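Local coordinates for protein pyocin-S2 (Pseudomonas aeruginosa, PDB 4QKO) that kills sensitive bacteria as a bacteriocin that breaks down chromosomal DNA, here represented by its C-terminal HNH-type nuclease domain, at residues D2-P7 / I100-R105. Sequence-based numbering, arbitrary orientation.
With MG (magnesium ion), chain O.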
ATOM      1  N   ASP B   2     -12.744   8.778  16.054  1.00 65.47           N
ATOM      2  CA  ASP B   2     -13.298   7.418  15.943  1.00 61.71           C
ATOM      3  C   ASP B   2     -13.072   6.609  17.230  1.00 55.27           C
ATOM      4  O   ASP B   2     -12.107   6.871  17.955  1.00 48.11           O
ATOM      5  CB  ASP B   2     -12.631   6.652  14.788  1.00 66.61           C
ATOM      6  CG  ASP B   2     -12.849   7.315  13.436  1.00 70.69           C
ATOM      7  OD1 ASP B   2     -14.005   7.314  12.940  1.00 71.40           O
ATOM      8  OD2 ASP B   2     -11.857   7.828  12.874  1.00 67.74           O
ATOM      9  N   PRO B   3     -13.935   5.601  17.494  1.00 51.89           N
ATOM     10  CA  PRO B   3     -13.826   4.748  18.687  1.00 52.78           C
ATOM     11  C   PRO B   3     -12.499   3.980  18.825  1.00 47.01           C
ATOM     12  O   PRO B   3     -12.146   3.532  19.928  1.00 43.01           O
ATOM     13  CB  PRO B   3     -14.976   3.745  18.515  1.00 53.57           C
ATOM     14  CG  PRO B   3     -15.958   4.456  17.674  1.00 55.77           C
ATOM     15  CD  PRO B   3     -15.138   5.264  16.711  1.00 56.28           C
ATOM     16  N   ARG B   4     -11.792   3.815  17.715  1.00 40.86           N
ATOM     17  CA  ARG B   4     -10.577   3.012  17.701  1.00 43.71           C
ATOM     18  C   ARG B   4      -9.382   3.902  18.019  1.00 40.01           C
ATOM     19  O   ARG B   4      -8.272   3.406  18.254  1.00 39.17           O
ATOM     20  CB  ARG B   4     -10.394   2.359  16.309  1.00 45.76           C
ATOM     21  CG  ARG B   4      -9.614   3.245  15.346  1.00 51.40           C
ATOM     22  CD  ARG B   4     -10.325   3.500  14.048  1.00 56.32           C
ATOM     23  NE  ARG B   4     -10.090   2.453  13.092  1.00 51.54           N
ATOM     24  CZ  ARG B   4      -9.474   2.604  11.921  1.00 52.30           C
ATOM     25  NH1 ARG B   4      -8.971   3.770  11.531  1.00 50.13           N
ATOM     26  NH2 ARG B   4      -9.343   1.547  11.130  1.00 50.89           N
ATOM     27  N   ASP B   5      -9.601   5.219  18.022  1.00 39.13           N
ATOM     28  CA  ASP B   5      -8.496   6.134  18.070  1.00 41.74           C
ATOM     29  C   ASP B   5      -8.266   6.521  19.520  1.00 44.68           C
ATOM     30  O   ASP B   5      -8.499   7.614  19.910  1.00 45.43           O
ATOM     31  CB  ASP B   5      -8.784   7.314  17.169  1.00 43.12           C
ATOM     32  CG  ASP B   5      -7.525   8.056  16.748  1.00 46.45           C
ATOM     33  OD1 ASP B   5      -6.378   7.608  17.037  1.00 37.37           O
ATOM     34  OD2 ASP B   5      -7.712   9.113  16.080  1.00 54.36           O
ATOM     35  N   VAL B   6      -7.745   5.561  20.279  1.00 45.97           N
ATOM     36  CA  VAL B   6      -7.750   5.527  21.726  1.00 43.58           C
ATOM     37  C   VAL B   6      -6.454   4.851  22.196  1.00 41.84           C
ATOM     38  O   VAL B   6      -5.851   4.081  21.468  1.00 44.59           O
ATOM     39  CB  VAL B   6      -9.018   4.748  22.183  1.00 45.00           C
ATOM     40  CG1 VAL B   6      -8.733   3.586  23.121  1.00 47.05           C
ATOM     41  CG2 VAL B   6     -10.044   5.694  22.744  1.00 47.57           C
ATOM     42  N   PRO B   7      -6.020   5.127  23.420  1.00 42.91           N
ATOM     43  CA  PRO B   7      -4.854   4.408  23.947  1.00 39.58           C
ATOM     44  C   PRO B   7      -5.133   2.967  24.339  1.00 39.37           C
ATOM     45  O   PRO B   7      -6.260   2.614  24.799  1.00 36.28           O
ATOM     46  CB  PRO B   7      -4.501   5.201  25.231  1.00 43.22           C
ATOM     47  CG  PRO B   7      -5.801   5.820  25.655  1.00 44.06           C
ATOM     48  CD  PRO B   7      -6.488   6.184  24.347  1.00 44.15           C
ATOM     49  N   ILE B 100      -7.225  -1.697   8.015  1.00 19.50           N
ATOM     50  CA  ILE B 100      -7.459  -2.593   9.151  1.00 19.95           C
ATOM     51  C   ILE B 100      -8.801  -2.256   9.787  1.00 23.87           C
ATOM     52  O   ILE B 100      -9.002  -1.089  10.172  1.00 22.73           O
ATOM     53  CB  ILE B 100      -6.312  -2.424  10.150  1.00 22.50           C
ATOM     54  CG1 ILE B 100      -5.053  -2.974   9.503  1.00 24.45           C
ATOM     55  CG2 ILE B 100      -6.546  -3.202  11.434  1.00 22.90           C
ATOM     56  CD1 ILE B 100      -3.783  -2.717  10.267  1.00 26.39           C
ATOM     57  N   HIS B 101      -9.701  -3.257   9.811  1.00 25.15           N
ATOM     58  CA  HIS B 101     -11.145  -3.185  10.244  1.00 30.16           C
ATOM     59  C   HIS B 101     -11.256  -4.027  11.525  1.00 26.45           C
ATOM     60  O   HIS B 101     -10.519  -5.014  11.681  1.00 25.06           O
ATOM     61  CB  HIS B 101     -12.031  -3.737   9.072  1.00 34.47           C
ATOM     62  CG  HIS B 101     -13.350  -4.445   9.417  1.00 43.93           C
ATOM     63  ND1 HIS B 101     -14.597  -3.842   9.286  1.00 50.74           N
ATOM     64  CD2 HIS B 101     -13.619  -5.751   9.692  1.00 50.03           C
ATOM     65  CE1 HIS B 101     -15.552  -4.716   9.569  1.00 52.17           C
ATOM     66  NE2 HIS B 101     -14.986  -5.885   9.809  1.00 49.87           N
ATOM     67  N   HIS B 102     -12.193  -3.645  12.386  1.00 23.59           N
ATOM     68  CA  HIS B 102     -12.510  -4.421  13.566  1.00 24.10           C
ATOM     69  C   HIS B 102     -13.647  -5.374  13.260  1.00 25.63           C
ATOM     70  O   HIS B 102     -14.687  -4.977  12.740  1.00 28.94           O
ATOM     71  CB  HIS B 102     -12.911  -3.465  14.669  1.00 23.58           C
ATOM     72  CG  HIS B 102     -11.754  -2.722  15.244  1.00 24.69           C
ATOM     73  ND1 HIS B 102     -11.241  -1.583  14.660  1.00 26.97           N
ATOM     74  CD2 HIS B 102     -10.920  -3.022  16.263  1.00 25.68           C
ATOM     75  CE1 HIS B 102     -10.192  -1.165  15.345  1.00 27.67           C
ATOM     76  NE2 HIS B 102      -9.975  -2.021  16.325  1.00 24.95           N
ATOM     77  N   LYS B 103     -13.502  -6.634  13.579  1.00 26.72           N
ATOM     78  CA  LYS B 103     -14.593  -7.587  13.343  1.00 29.28           C
ATOM     79  C   LYS B 103     -15.805  -7.345  14.232  1.00 30.61           C
ATOM     80  O   LYS B 103     -16.935  -7.356  13.749  1.00 29.56           O
ATOM     81  CB  LYS B 103     -14.117  -9.008  13.534  1.00 33.50           C
ATOM     82  CG  LYS B 103     -12.855  -9.303  12.769  1.00 40.13           C
ATOM     83  CD  LYS B 103     -12.777 -10.765  12.387  1.00 47.08           C
ATOM     84  CE  LYS B 103     -12.262 -11.607  13.512  1.00 51.28           C
ATOM     85  NZ  LYS B 103     -12.842 -12.973  13.369  1.00 61.30           N
ATOM     86  N   VAL B 104     -15.559  -7.125  15.513  1.00 28.62           N
ATOM     87  CA  VAL B 104     -16.587  -6.704  16.483  1.00 29.45           C
ATOM     88  C   VAL B 104     -16.461  -5.217  16.806  1.00 30.41           C
ATOM     89  O   VAL B 104     -15.406  -4.744  17.203  1.00 27.43           O
ATOM     90  CB  VAL B 104     -16.497  -7.544  17.781  1.00 30.99           C
ATOM     91  CG1 VAL B 104     -17.576  -7.135  18.795  1.00 29.70           C
ATOM     92  CG2 VAL B 104     -16.615  -9.034  17.462  1.00 30.51           C
ATOM     93  N   ARG B 105     -17.543  -4.446  16.649  1.00 33.75           N
ATOM     94  CA  ARG B 105     -17.466  -3.006  16.827  1.00 35.57           C
ATOM     95  C   ARG B 105     -17.052  -2.759  18.228  1.00 35.66           C
ATOM     96  O   ARG B 105     -17.445  -3.501  19.136  1.00 33.23           O
ATOM     97  CB  ARG B 105     -18.796  -2.298  16.514  1.00 42.19           C
ATOM     98  CG  ARG B 105     -19.270  -2.523  15.078  1.00 48.97           C
ATOM     99  CD  ARG B 105     -20.090  -1.387  14.449  1.00 57.15           C
ATOM    100  NE  ARG B 105     -21.029  -0.690  15.346  1.00 65.82           N
ATOM    101  CZ  ARG B 105     -22.178  -1.188  15.825  1.00 71.58           C
ATOM    102  NH1 ARG B 105     -22.591  -2.425  15.534  1.00 71.54           N
ATOM    103  NH2 ARG B 105     -22.923  -0.437  16.626  1.00 74.53           N
TER
HETATM  104 MG    MG O 704     -14.335  -1.672   9.176  1.00 38.01          MG
HETATM  105  O   HOH W   1     -13.715  -1.138  11.132  1.00 39.85           O
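Arg-4 reaches from the loop 2-7 to Ile-100 and His-102 on strand 99-102, an outer strand of its three-stranded sheet. Its CB lies 3.7 Å from His-102 CE1, the nearest approach to that ring. With chi1 at 89°, CG is flanked by both backbone neighbours of CA, and two further kinks carry the chain past His-102 toward Ile-100. NE stays 4.5 Å from His-102 ND1, too far for direct contact between these two nitrogens. At the tip, NH2 comes to 2.8 Å from the carbonyl O of Ile-100. That oxygen lies at the edge of the guanidinium, in its plane. Trp-49 adds a cation-pi contact to Arg-4 and also meets the ring of His-102. His-102 NE2, next to CE1 in the ring, is hydrogen-bonded to Val-112 O, which limits the ring's rotation. The next residue back, His-101, turns its CB away from the loop, and its ND1 binds the magnesium ion at 2.2 Å. A water on the metal accepts a hydrogen bond from His-102 N, linking this strand's backbone to the HNH metal site. The loop precedes strand 8-9. Strand 99-102 pairs antiparallel with strand 118-121, while Ile-100 packs its side chain on helix 49-62.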